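Local coordinates for galactose-1-phosphate uridylyltransferase (Bacillus cereus, PDB 4QVU), which is of unknown function but has a HIT-like fold, binds zinc, and may act as a UDP-glucose:hexose-1-phosphate uridylyltransferase, at residues 157-162 with 166-171; 94-97 with 101-104; 65-70 with 75-80; 190-195 with 249-254; 39-44 with 86-91. All coordinates share one frame; numbering follows the deposited sequence.

Interaction 1: residues 157-162 with 166-171; sequences NISDRP and FTEFNI
Asn157 and Asn170 face each other as a hydrogen-bonded pair in the antiparallel beta hairpin made by strands 154-159 and 169-173, a worked example of side-chain amides reinforcing a backbone ladder. The ladder itself has three rungs: Asn157 N gives to Asn170 O at 2.9 Å, Asn170 N returns a bond to Asn157 O, and Ser159 N reaches Glu168 O, nearer the connecting turn.

Among the apolar contacts, Ile158 and Phe169 form the adjoining non-hydrogen-bonded pair and run side by side, Ile158 CG1 lying 3.9 Å from Phe169 CD1. Helices 179-195 and 241-249 close over this face of the sheet.

A mixed contact lies nearer the turn, where the CA-CB edge of Pro162 rests against the Glu168 carboxylate, with Pro162 CB 3.4 Å from Glu168 OE1; that carboxylate is itself held by Ile163 N, Ile164 N and a salt bridge to Lys218.

Side-chain hydrogen bonds occupy the opposite face. The amide planes of Asn157 and Asn170 are turned 59° from each other. Lys218 holds Asn170 OD1, while Asn157 ND2 is tied to Glu155 and Phe143 O. Ser159 OG is also hydrogen-bonded with Asn142 O. Asn170 ND2 spends its two hydrogens within its own amide plane, on Asn157 OD1 at 2.8 Å and on Ser159 OG, also at 2.8 Å.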
# COMPACT_ATOMS: atom_id res chain seq x y z
N ASN A 157 12.29 9.70 -13.51
CA ASN A 157 12.00 9.69 -12.08
C ASN A 157 11.97 8.26 -11.56
O ASN A 157 12.01 7.31 -12.34
CB ASN A 157 10.66 10.42 -11.78
CG ASN A 157 9.40 9.72 -12.23
OD1 ASN A 157 9.10 8.59 -11.83
ND2 ASN A 157 8.57 10.41 -13.00
N ILE A 158 11.89 8.12 -10.22
CA ILE A 158 11.73 6.86 -9.48
C ILE A 158 10.36 6.92 -8.82
O ILE A 158 10.07 7.90 -8.13
CB ILE A 158 12.88 6.59 -8.45
CG1 ILE A 158 14.27 6.90 -9.05
CG2 ILE A 158 12.79 5.15 -7.90
CD1 ILE A 158 15.37 7.00 -8.07
N SER A 159 9.51 5.90 -9.05
CA SER A 159 8.16 5.84 -8.48
C SER A 159 8.14 5.88 -6.92
O SER A 159 8.76 5.03 -6.28
CB SER A 159 7.45 4.57 -8.92
OG SER A 159 6.94 4.69 -10.23
N ASP A 160 7.38 6.84 -6.35
CA ASP A 160 7.11 6.96 -4.91
C ASP A 160 5.81 6.18 -4.59
O ASP A 160 5.51 5.89 -3.43
CB ASP A 160 7.01 8.43 -4.46
CG ASP A 160 5.98 9.27 -5.19
OD1 ASP A 160 5.73 9.00 -6.38
OD2 ASP A 160 5.44 10.22 -4.58
N ARG A 161 5.04 5.84 -5.65
CA ARG A 161 3.82 5.03 -5.63
C ARG A 161 3.93 3.97 -6.77
O ARG A 161 3.16 4.00 -7.73
CB ARG A 161 2.54 5.89 -5.76
N PRO A 162 4.91 3.02 -6.68
CA PRO A 162 5.07 2.04 -7.76
C PRO A 162 3.85 1.13 -7.95
O PRO A 162 3.00 1.05 -7.06
CB PRO A 162 6.30 1.22 -7.32
CG PRO A 162 6.41 1.43 -5.88
CD PRO A 162 5.92 2.82 -5.62
N PHE A 166 8.19 -1.98 -5.56
CA PHE A 166 9.65 -1.97 -5.45
C PHE A 166 10.19 -0.80 -6.28
O PHE A 166 9.56 0.25 -6.28
CB PHE A 166 10.23 -3.34 -5.86
CG PHE A 166 9.89 -4.42 -4.85
CD1 PHE A 166 10.70 -4.63 -3.73
CD2 PHE A 166 8.76 -5.21 -5.01
CE1 PHE A 166 10.39 -5.63 -2.81
CE2 PHE A 166 8.44 -6.20 -4.07
CZ PHE A 166 9.26 -6.41 -2.98
N THR A 167 11.36 -0.94 -6.93
CA THR A 167 11.92 0.15 -7.71
C THR A 167 11.37 0.11 -9.14
O THR A 167 11.37 -0.94 -9.78
CB THR A 167 13.45 0.13 -7.70
OG1 THR A 167 13.90 -0.03 -6.35
CG2 THR A 167 14.06 1.41 -8.28
N GLU A 168 10.90 1.26 -9.61
CA GLU A 168 10.35 1.49 -10.95
C GLU A 168 10.85 2.83 -11.44
O GLU A 168 10.68 3.83 -10.75
CB GLU A 168 8.81 1.42 -10.96
CG GLU A 168 8.28 0.04 -10.57
CD GLU A 168 6.78 -0.11 -10.44
OE1 GLU A 168 6.05 0.89 -10.65
OE2 GLU A 168 6.32 -1.23 -10.11
N PHE A 169 11.54 2.83 -12.59
CA PHE A 169 12.09 4.03 -13.22
C PHE A 169 11.18 4.44 -14.37
O PHE A 169 10.96 3.65 -15.29
CB PHE A 169 13.53 3.81 -13.71
CG PHE A 169 14.50 3.30 -12.66
CD1 PHE A 169 15.03 4.15 -11.70
CD2 PHE A 169 14.92 1.97 -12.66
CE1 PHE A 169 15.93 3.69 -10.74
CE2 PHE A 169 15.83 1.51 -11.70
CZ PHE A 169 16.34 2.37 -10.76
N ASN A 170 10.63 5.65 -14.30
CA ASN A 170 9.71 6.18 -15.31
C ASN A 170 10.41 7.21 -16.16
O ASN A 170 10.97 8.18 -15.64
CB ASN A 170 8.47 6.77 -14.65
CG ASN A 170 7.79 5.80 -13.70
OD1 ASN A 170 7.25 4.77 -14.11
ND2 ASN A 170 7.85 6.10 -12.42
N ILE A 171 10.43 6.96 -17.47
CA ILE A 171 11.02 7.84 -18.47
C ILE A 171 9.86 8.38 -19.30
O ILE A 171 9.19 7.59 -19.98
CB ILE A 171 12.11 7.13 -19.30
CG1 ILE A 171 13.06 6.30 -18.41
CG2 ILE A 171 12.86 8.14 -20.13
CD1 ILE A 171 14.01 5.43 -19.15

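Interaction 2: residues 94-97 with 101-104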
# COMPACT_ATOMS: atom_id res chain seq x y z
N LEU A 94 2.39 1.90 -31.99
CA LEU A 94 1.41 2.96 -32.09
C LEU A 94 0.54 2.79 -33.33
O LEU A 94 -0.66 3.06 -33.24
CB LEU A 94 2.07 4.35 -32.06
CG LEU A 94 2.77 4.72 -30.73
CD1 LEU A 94 3.38 6.07 -30.81
CD2 LEU A 94 1.82 4.68 -29.54
N ASN A 95 1.10 2.30 -34.46
CA ASN A 95 0.33 2.09 -35.69
C ASN A 95 -0.63 0.92 -35.57
O ASN A 95 -1.70 0.98 -36.17
CB ASN A 95 1.24 1.89 -36.90
CG ASN A 95 1.92 3.14 -37.37
OD1 ASN A 95 1.32 4.23 -37.44
ND2 ASN A 95 3.16 3.01 -37.78
N LEU A 96 -0.26 -0.15 -34.82
CA LEU A 96 -1.12 -1.33 -34.64
C LEU A 96 -2.35 -0.97 -33.78
O LEU A 96 -3.42 -1.55 -33.99
CB LEU A 96 -0.36 -2.52 -34.02
CG LEU A 96 -1.04 -3.90 -34.08
CD1 LEU A 96 -1.00 -4.49 -35.49
CD2 LEU A 96 -0.39 -4.88 -33.12
N GLN A 97 -2.21 -0.01 -32.84
CA GLN A 97 -3.30 0.45 -31.96
C GLN A 97 -4.38 1.20 -32.77
O GLN A 97 -5.55 1.19 -32.38
CB GLN A 97 -2.73 1.33 -30.85
CG GLN A 97 -3.65 1.48 -29.64
CD GLN A 97 -2.92 1.65 -28.33
OE1 GLN A 97 -3.35 1.13 -27.30
NE2 GLN A 97 -1.77 2.32 -28.33
N GLU A 101 -9.55 -3.26 -34.75
CA GLU A 101 -9.77 -4.61 -34.21
C GLU A 101 -9.25 -4.75 -32.76
O GLU A 101 -9.53 -5.77 -32.12
CB GLU A 101 -9.11 -5.68 -35.10
N PHE A 102 -8.50 -3.73 -32.23
CA PHE A 102 -7.96 -3.78 -30.87
C PHE A 102 -8.39 -2.59 -30.01
O PHE A 102 -8.40 -1.45 -30.48
CB PHE A 102 -6.42 -3.81 -30.88
CG PHE A 102 -5.80 -4.87 -31.75
CD1 PHE A 102 -5.94 -6.22 -31.44
CD2 PHE A 102 -5.06 -4.52 -32.87
CE1 PHE A 102 -5.36 -7.20 -32.25
CE2 PHE A 102 -4.48 -5.51 -33.68
CZ PHE A 102 -4.64 -6.83 -33.36
N THR A 103 -8.70 -2.89 -28.73
CA THR A 103 -9.04 -1.93 -27.69
C THR A 103 -7.74 -1.21 -27.29
O THR A 103 -7.74 0.01 -27.13
CB THR A 103 -9.72 -2.63 -26.51
OG1 THR A 103 -10.89 -3.31 -26.98
CG2 THR A 103 -10.10 -1.67 -25.38
N SER A 104 -6.64 -1.98 -27.16
CA SER A 104 -5.31 -1.47 -26.83
C SER A 104 -4.23 -2.45 -27.31
O SER A 104 -4.52 -3.62 -27.58
CB SER A 104 -5.16 -1.22 -25.33
OG SER A 104 -5.00 -2.42 -24.60
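Leu96 and Phe102 meet where helix 79-97 ends and the chain turns back into the sheet, illustrating how an aromatic side chain can close a short helix-to-strand connection. The isobutyl group of Leu96 comes obliquely at one corner of the ring, with Leu96 CG 3.8 Å from Phe102 CE2 and both methyl groups only slightly farther from that same carbon. CG of Leu96 stands anti to the backbone nitrogen (chi1 -166°), which swings the branch toward the ring. The carbonyl of the same residue comes to the ring edge, close to its plane, with Leu96 O 3.6 Å from Phe102 CD2. One leucine thus supplies both an apolar branch and a backbone oxygen to one side of the ring.

The second point of contact belongs to Gln97. Its chain bends at chi2 and lays the amide oxygen against CA and CB of Ser104, Gln97 OE1 lying 3.3 Å from Ser104 CA and 3.6 Å from Ser104 CB. The oxygen is held there by the residue after Ser104, accepting a hydrogen bond from Val105 N. Ser104 is held in its turn through OG, which bonds with Val132 O and Tyr134 N.

Farther out, Thr103 and Ser104 both pair with Met129 in a classic beta bulge as the chain enters strand 104-111. Leu96 also touches Ile126, and the contact therefore sits between the C-terminal end of helix 79-97 and the neighbouring strands 104-111 and 123-129.

Interaction 3: residues 65-70 with 75-80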
# COMPACT_ATOMS: atom_id res chain seq x y z
N ILE A 65 12.51 -9.26 -32.68
CA ILE A 65 13.93 -9.63 -32.56
C ILE A 65 14.75 -8.35 -32.79
O ILE A 65 14.57 -7.69 -33.81
CB ILE A 65 14.32 -10.81 -33.51
CG1 ILE A 65 13.69 -12.14 -33.04
CG2 ILE A 65 15.82 -10.98 -33.63
CD1 ILE A 65 12.26 -12.37 -33.43
N GLU A 66 15.59 -7.99 -31.82
CA GLU A 66 16.38 -6.75 -31.77
C GLU A 66 17.71 -6.81 -32.53
O GLU A 66 18.26 -5.75 -32.84
CB GLU A 66 16.71 -6.41 -30.31
CG GLU A 66 15.53 -6.42 -29.36
CD GLU A 66 15.85 -6.26 -27.88
OE1 GLU A 66 17.01 -5.93 -27.53
OE2 GLU A 66 14.92 -6.46 -27.07
N THR A 67 18.28 -8.01 -32.75
CA THR A 67 19.58 -8.18 -33.42
C THR A 67 19.71 -9.61 -33.97
O THR A 67 18.98 -10.49 -33.54
CB THR A 67 20.77 -7.82 -32.46
OG1 THR A 67 22.03 -8.15 -33.07
CG2 THR A 67 20.67 -8.47 -31.08
N ASP A 68 20.64 -9.82 -34.93
CA ASP A 68 20.91 -11.13 -35.55
C ASP A 68 22.02 -11.88 -34.76
O ASP A 68 22.51 -12.92 -35.21
CB ASP A 68 21.31 -10.94 -37.02
N ASN A 69 22.37 -11.36 -33.58
CA ASN A 69 23.42 -11.87 -32.69
C ASN A 69 22.82 -12.23 -31.31
O ASN A 69 21.94 -11.52 -30.82
CB ASN A 69 24.50 -10.79 -32.56
CG ASN A 69 25.66 -11.09 -31.64
OD1 ASN A 69 26.13 -10.21 -30.92
ND2 ASN A 69 26.18 -12.31 -31.67
N CYS A 70 23.28 -13.35 -30.71
CA CYS A 70 22.78 -13.84 -29.41
C CYS A 70 23.64 -13.30 -28.23
O CYS A 70 23.36 -13.64 -27.08
CB CYS A 70 22.74 -15.36 -29.40
SG CYS A 70 24.32 -16.16 -29.78
N ALA A 75 22.25 -2.74 -23.21
CA ALA A 75 23.47 -2.19 -22.60
C ALA A 75 24.69 -2.16 -23.57
O ALA A 75 25.54 -1.28 -23.43
CB ALA A 75 23.84 -2.99 -21.37
N THR A 76 24.75 -3.09 -24.55
CA THR A 76 25.85 -3.24 -25.51
C THR A 76 25.63 -2.41 -26.80
O THR A 76 26.61 -1.84 -27.29
CB THR A 76 26.01 -4.74 -25.85
OG1 THR A 76 26.41 -5.42 -24.67
CG2 THR A 76 27.04 -5.01 -26.93
N TYR A 77 24.38 -2.34 -27.35
CA TYR A 77 24.03 -1.67 -28.62
C TYR A 77 24.65 -0.27 -28.81
O TYR A 77 24.75 0.50 -27.85
CB TYR A 77 22.51 -1.49 -28.79
CG TYR A 77 21.68 -2.75 -28.77
CD1 TYR A 77 22.16 -3.94 -29.31
CD2 TYR A 77 20.36 -2.73 -28.32
CE1 TYR A 77 21.40 -5.11 -29.29
CE2 TYR A 77 19.59 -3.89 -28.30
CZ TYR A 77 20.11 -5.07 -28.79
OH TYR A 77 19.36 -6.22 -28.77
N THR A 78 24.99 0.07 -30.08
CA THR A 78 25.50 1.40 -30.44
C THR A 78 24.36 2.42 -30.31
O THR A 78 23.19 2.02 -30.27
CB THR A 78 26.12 1.42 -31.85
OG1 THR A 78 25.16 1.02 -32.83
CG2 THR A 78 27.38 0.57 -31.96
N GLU A 79 24.69 3.72 -30.23
CA GLU A 79 23.69 4.79 -30.11
C GLU A 79 22.70 4.76 -31.29
O GLU A 79 21.51 4.98 -31.08
CB GLU A 79 24.37 6.17 -30.03
N GLU A 80 23.18 4.43 -32.51
CA GLU A 80 22.37 4.34 -33.73
C GLU A 80 21.41 3.15 -33.67
O GLU A 80 20.23 3.32 -33.96
CB GLU A 80 23.27 4.25 -34.97
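Glu66 receives the phenol of Tyr77, and the pair shows how a buried tyrosine can tie together two parts of a loop. Tyr77 OH donates to Glu66 OE1 at 2.7 Å, meeting the oxygen on its anti side and 18° out of the carboxylate plane. The glutamate chain is extended beyond CG and crosses the tyrosine at about a right angle, its carboxylate turned 69° from the ring. A phenol donor here would be expected to favour the charged form of the acid, whose other oxygen makes a long, weak ion pair with Lys109.

Thr67 comes next and touches the same ring at the edge opposite Glu66 OE1: Thr67 CG2 is 3.5 Å from Tyr77 OH and 3.9 Å from Tyr77 CE1. With OG1 anti to the backbone nitrogen (chi1 172°), the methyl is turned to the ring edge while the hydroxyl oxygen serves the loop. That oxygen accepts from Asn69 N at 3.3 Å, forming an ST turn.

Beyond the pair, Tyr77 packs on Met82 and Leu85 and its ring meets that of His81. The contact thereby joins the end of strand 59-65 to the start of helix 79-97.

Interaction 4: residues 190-195 with 249-254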
# COMPACT_ATOMS: atom_id res chain seq x y z
N VAL A 190 19.04 1.03 -18.03
CA VAL A 190 19.28 -0.42 -18.15
C VAL A 190 20.74 -0.73 -17.73
O VAL A 190 20.95 -1.62 -16.90
CB VAL A 190 18.96 -0.94 -19.58
CG1 VAL A 190 19.64 -2.28 -19.88
CG2 VAL A 190 17.45 -1.03 -19.80
N ARG A 191 21.72 0.04 -18.26
CA ARG A 191 23.14 -0.09 -17.95
C ARG A 191 23.38 0.00 -16.44
O ARG A 191 24.13 -0.81 -15.91
CB ARG A 191 23.98 0.96 -18.69
CG ARG A 191 24.26 0.58 -20.13
CD ARG A 191 24.88 1.71 -20.92
NE ARG A 191 25.35 1.23 -22.22
CZ ARG A 191 25.69 2.01 -23.24
NH1 ARG A 191 25.57 3.33 -23.14
NH2 ARG A 191 26.13 1.48 -24.37
N TYR A 192 22.69 0.94 -15.76
CA TYR A 192 22.78 1.12 -14.31
C TYR A 192 22.24 -0.11 -13.58
O TYR A 192 22.87 -0.56 -12.63
CB TYR A 192 22.03 2.40 -13.86
CG TYR A 192 21.74 2.45 -12.38
CD1 TYR A 192 22.75 2.73 -11.45
CD2 TYR A 192 20.46 2.21 -11.89
CE1 TYR A 192 22.48 2.76 -10.09
CE2 TYR A 192 20.18 2.24 -10.53
CZ TYR A 192 21.20 2.51 -9.63
OH TYR A 192 20.92 2.52 -8.29
N ILE A 193 21.07 -0.63 -14.01
CA ILE A 193 20.43 -1.79 -13.38
C ILE A 193 21.35 -3.01 -13.48
O ILE A 193 21.58 -3.69 -12.48
CB ILE A 193 19.02 -2.10 -13.98
CG1 ILE A 193 18.05 -0.94 -13.67
CG2 ILE A 193 18.47 -3.44 -13.45
CD1 ILE A 193 16.72 -1.03 -14.34
N LEU A 194 21.93 -3.25 -14.67
CA LEU A 194 22.80 -4.40 -14.89
C LEU A 194 24.16 -4.25 -14.21
O LEU A 194 24.81 -5.27 -13.96
CB LEU A 194 23.03 -4.63 -16.39
CG LEU A 194 21.80 -4.98 -17.23
CD1 LEU A 194 22.18 -5.13 -18.68
CD2 LEU A 194 21.13 -6.26 -16.75
N THR A 195 24.59 -3.01 -13.88
CA THR A 195 25.92 -2.77 -13.31
C THR A 195 25.92 -2.39 -11.81
O THR A 195 26.61 -3.08 -11.05
CB THR A 195 26.62 -1.65 -14.11
OG1 THR A 195 26.62 -2.00 -15.49
CG2 THR A 195 28.05 -1.37 -13.64
N ALA A 249 21.86 9.10 -11.06
CA ALA A 249 22.20 10.42 -11.62
C ALA A 249 23.66 10.47 -12.12
O ALA A 249 23.96 11.25 -13.02
CB ALA A 249 21.97 11.49 -10.57
N ALA A 250 24.54 9.62 -11.56
CA ALA A 250 25.96 9.50 -11.92
C ALA A 250 26.14 8.90 -13.33
O ALA A 250 27.25 8.93 -13.85
CB ALA A 250 26.68 8.64 -10.90
N TYR A 251 25.05 8.38 -13.95
CA TYR A 251 25.04 7.82 -15.31
C TYR A 251 24.64 8.88 -16.36
O TYR A 251 24.70 8.62 -17.57
CB TYR A 251 24.09 6.62 -15.40
CG TYR A 251 24.74 5.32 -15.00
CD1 TYR A 251 25.00 5.03 -13.66
CD2 TYR A 251 25.08 4.36 -15.95
CE1 TYR A 251 25.63 3.85 -13.29
CE2 TYR A 251 25.71 3.17 -15.59
CZ TYR A 251 25.98 2.92 -14.25
OH TYR A 251 26.59 1.75 -13.88
N PHE A 252 24.26 10.08 -15.89
CA PHE A 252 23.86 11.21 -16.74
C PHE A 252 24.78 12.41 -16.47
O PHE A 252 24.49 13.53 -16.91
CB PHE A 252 22.37 11.55 -16.51
CG PHE A 252 21.43 10.40 -16.83
CD1 PHE A 252 21.10 9.45 -15.87
CD2 PHE A 252 20.89 10.27 -18.11
CE1 PHE A 252 20.27 8.37 -16.19
CE2 PHE A 252 20.04 9.20 -18.42
CZ PHE A 252 19.74 8.26 -17.45
N THR A 253 25.93 12.16 -15.80
CA THR A 253 26.93 13.18 -15.49
C THR A 253 27.70 13.55 -16.77
O THR A 253 28.31 14.62 -16.83
CB THR A 253 27.87 12.70 -14.35
OG1 THR A 253 28.63 13.81 -13.88
CG2 THR A 253 28.80 11.56 -14.76
N LYS A 254 27.67 12.66 -17.80
CA LYS A 254 28.34 12.85 -19.09
C LYS A 254 27.31 12.97 -20.21
O LYS A 254 26.85 14.07 -20.52
CB LYS A 254 29.30 11.69 -19.37
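Arg191 O is gripped twice by Thr195, while Arg191 borders the Tyr251 ring and Thr195 its hydroxyl. The hydroxyl bond, Thr195 OG1 to Arg191 O, measures 2.8 Å; the backbone bond from Thr195 N to the same oxygen is weak. By folding its hydroxyl back on the last turn of helix 179-195, the threonine leaves its carbon side to the tyrosine: Thr195 CB lies 3.4 Å from Tyr251 OH, and CG2 is close by. That phenol oxygen takes its polar partner just beyond the helix, in a hydrogen bond with Asp196.

On the helix side, Tyr192 provides the largest share of the surface. Its CB sits almost exactly over the centre of the Tyr251 ring, 3.8 Å from the centroid and 6° off the ring normal, a CH-pi contact of textbook geometry. With CG anti to the backbone nitrogen (chi1 163°), the Tyr192 ring rises from that point across the face of its partner instead of lying flat upon it. Its edge leads, with Tyr192 CD1 3.6 Å from Tyr251 CE1. The ring centroids are 5.6 Å apart and the planes stand at 76°. Gln247, in helix 241-249, forms a hydrogen bond with the Tyr192 hydroxyl, which would be expected to limit the swing of this ring.

Tyr251 itself is presented by a type I beta turn running from Ala249 to Phe252, while Gln188 bonds its carbonyl oxygen. Joining the C-terminal end of one helix to the turn that follows another, the two tyrosines form an offset edge-to-face aromatic pair backed by a CH-pi contact.

Interaction 5: residues 39-44 with 86-91; sequences ILATEG and IRFSIK
Phe88 is the residue by which helix 79-97 reaches Ala41, Thr42 and Glu43 of strand 39-43, at one edge of the sheet within this chain, a clear case of a helix packed over an antiparallel sheet. The segments run nearly antiparallel, their directions 164° apart, and their axes approach no closer than 10.1 Å, so a large side chain has to span the gap.

Ahead of it in the segment, Ile86 and Arg87 serve the other flank of the helix, where they meet helix 179-195 and Arg87 forms a salt bridge with Asp180. Phe88 then projects to the strand. CG is anti to the backbone nitrogen (chi1 -174°), and the ring enters with its outer end leading. The carbonyl of Ala41 lies at the ring edge, near its plane, with Ala41 O 3.6 Å from Phe88 CZ. The methyl of the same residue touches that carbon too, Ala41 CB to Phe88 CZ being 3.7 Å. One atom back along the ring, Phe88 CE1 is 3.8 Å from Thr42 C, and Glu43 CB approaches Phe88 CD1 at 3.8 Å. The ring therefore follows the backbone over three residues, starting at the second residue of a classic beta bulge, in which Leu40 and Ala41 both face Trp48. Ile46 and Leu64 continue the packing of the ring onto the next strands, and His92 meets it edge-to-face one helical turn on.

Lys91 closes the segment on the strand-facing side, its ammonium near the Glu43 carboxylate but not in contact: Lys91 NZ and Glu43 OE2 are 5.3 Å apart.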
# COMPACT_ATOMS: atom_id res chain seq x y z
N ILE A 39 6.83 -12.91 -41.19
CA ILE A 39 7.45 -11.58 -41.10
C ILE A 39 6.40 -10.47 -41.26
O ILE A 39 5.68 -10.43 -42.26
CB ILE A 39 8.57 -11.40 -42.18
CG1 ILE A 39 9.45 -12.67 -42.45
CG2 ILE A 39 9.38 -10.12 -41.99
CD1 ILE A 39 10.48 -13.08 -41.41
N LEU A 40 6.37 -9.53 -40.29
CA LEU A 40 5.44 -8.40 -40.29
C LEU A 40 6.14 -7.13 -40.77
O LEU A 40 5.54 -6.34 -41.52
CB LEU A 40 4.86 -8.19 -38.89
CG LEU A 40 4.00 -9.32 -38.31
CD1 LEU A 40 3.63 -9.03 -36.89
CD2 LEU A 40 2.74 -9.58 -39.15
N ALA A 41 7.40 -6.94 -40.35
CA ALA A 41 8.28 -5.83 -40.72
C ALA A 41 9.70 -6.13 -40.29
O ALA A 41 9.89 -6.88 -39.33
CB ALA A 41 7.80 -4.53 -40.09
N THR A 42 10.71 -5.59 -41.00
CA THR A 42 12.13 -5.74 -40.66
C THR A 42 12.88 -4.45 -40.96
O THR A 42 12.49 -3.70 -41.85
CB THR A 42 12.86 -6.92 -41.39
OG1 THR A 42 13.00 -6.67 -42.78
CG2 THR A 42 12.24 -8.27 -41.15
N GLU A 43 14.00 -4.22 -40.26
CA GLU A 43 14.89 -3.09 -40.53
C GLU A 43 16.29 -3.52 -40.12
O GLU A 43 16.64 -3.45 -38.94
CB GLU A 43 14.42 -1.81 -39.84
CG GLU A 43 15.06 -0.56 -40.42
CD GLU A 43 14.31 0.70 -40.06
OE1 GLU A 43 14.36 1.13 -38.89
OE2 GLU A 43 13.63 1.25 -40.97
N GLY A 44 17.04 -4.03 -41.10
CA GLY A 44 18.37 -4.57 -40.88
C GLY A 44 18.28 -5.88 -40.12
O GLY A 44 17.72 -6.85 -40.63
N ILE A 86 14.33 1.52 -30.87
CA ILE A 86 13.23 2.18 -30.17
C ILE A 86 12.30 2.84 -31.21
O ILE A 86 11.09 2.72 -31.07
CB ILE A 86 13.76 3.17 -29.08
CG1 ILE A 86 14.45 2.39 -27.92
CG2 ILE A 86 12.68 4.13 -28.54
CD1 ILE A 86 13.58 1.32 -27.13
N ARG A 87 12.85 3.44 -32.28
CA ARG A 87 12.02 4.05 -33.33
C ARG A 87 11.15 2.99 -34.02
O ARG A 87 9.95 3.22 -34.17
CB ARG A 87 12.88 4.80 -34.35
CG ARG A 87 13.18 6.21 -33.89
CD ARG A 87 14.07 6.97 -34.84
NE ARG A 87 14.13 8.38 -34.47
CZ ARG A 87 14.83 9.30 -35.12
NH1 ARG A 87 15.56 8.97 -36.18
NH2 ARG A 87 14.82 10.56 -34.71
N PHE A 88 11.71 1.83 -34.39
CA PHE A 88 10.98 0.73 -35.03
C PHE A 88 9.85 0.21 -34.10
O PHE A 88 8.70 0.13 -34.53
CB PHE A 88 11.95 -0.41 -35.38
CG PHE A 88 11.39 -1.57 -36.17
CD1 PHE A 88 11.41 -1.57 -37.56
CD2 PHE A 88 10.88 -2.69 -35.52
CE1 PHE A 88 10.93 -2.66 -38.28
CE2 PHE A 88 10.40 -3.78 -36.24
CZ PHE A 88 10.42 -3.76 -37.62
N SER A 89 10.19 -0.10 -32.83
CA SER A 89 9.29 -0.64 -31.80
C SER A 89 8.10 0.27 -31.53
O SER A 89 6.97 -0.22 -31.62
CB SER A 89 10.05 -0.87 -30.50
OG SER A 89 11.07 -1.84 -30.68
N ILE A 90 8.34 1.55 -31.19
CA ILE A 90 7.31 2.56 -30.90
C ILE A 90 6.40 2.75 -32.13
O ILE A 90 5.18 2.77 -31.96
CB ILE A 90 7.97 3.91 -30.47
CG1 ILE A 90 8.78 3.80 -29.15
CG2 ILE A 90 6.96 5.10 -30.43
CD1 ILE A 90 8.04 3.70 -27.94
N LYS A 91 6.98 2.90 -33.35
CA LYS A 91 6.24 3.10 -34.62
C LYS A 91 5.24 1.97 -34.86
O LYS A 91 4.08 2.25 -35.13
CB LYS A 91 7.21 3.22 -35.82
CG LYS A 91 6.51 3.48 -37.17
CD LYS A 91 7.44 3.69 -38.39
CE LYS A 91 7.90 2.44 -39.11
NZ LYS A 91 9.00 1.73 -38.39

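How the interactions relate
Interactions 2, 3 and 5 share helix 79-97: interaction 3 lies at its start, interaction 5 along its middle and interaction 2 at its end, with about 26 Å between the centres of 2 and 3. Interactions 1 and 4 form a second group, in contact through Phe169 CE2 and Ile193 CD1 at 3.8 Å. The groups meet where interaction 3 touches interaction 4, Ala75 O lying 2.8 Å from Arg191 NE in a probable hydrogen bond between the N-terminal and C-terminal halves of the protein. Interactions 1 and 5 are about 28 Å apart, centre to centre, yet reach one continuous antiparallel sheet. None includes a ligand of the zinc site, formed by His153, Cys178 and Glu181.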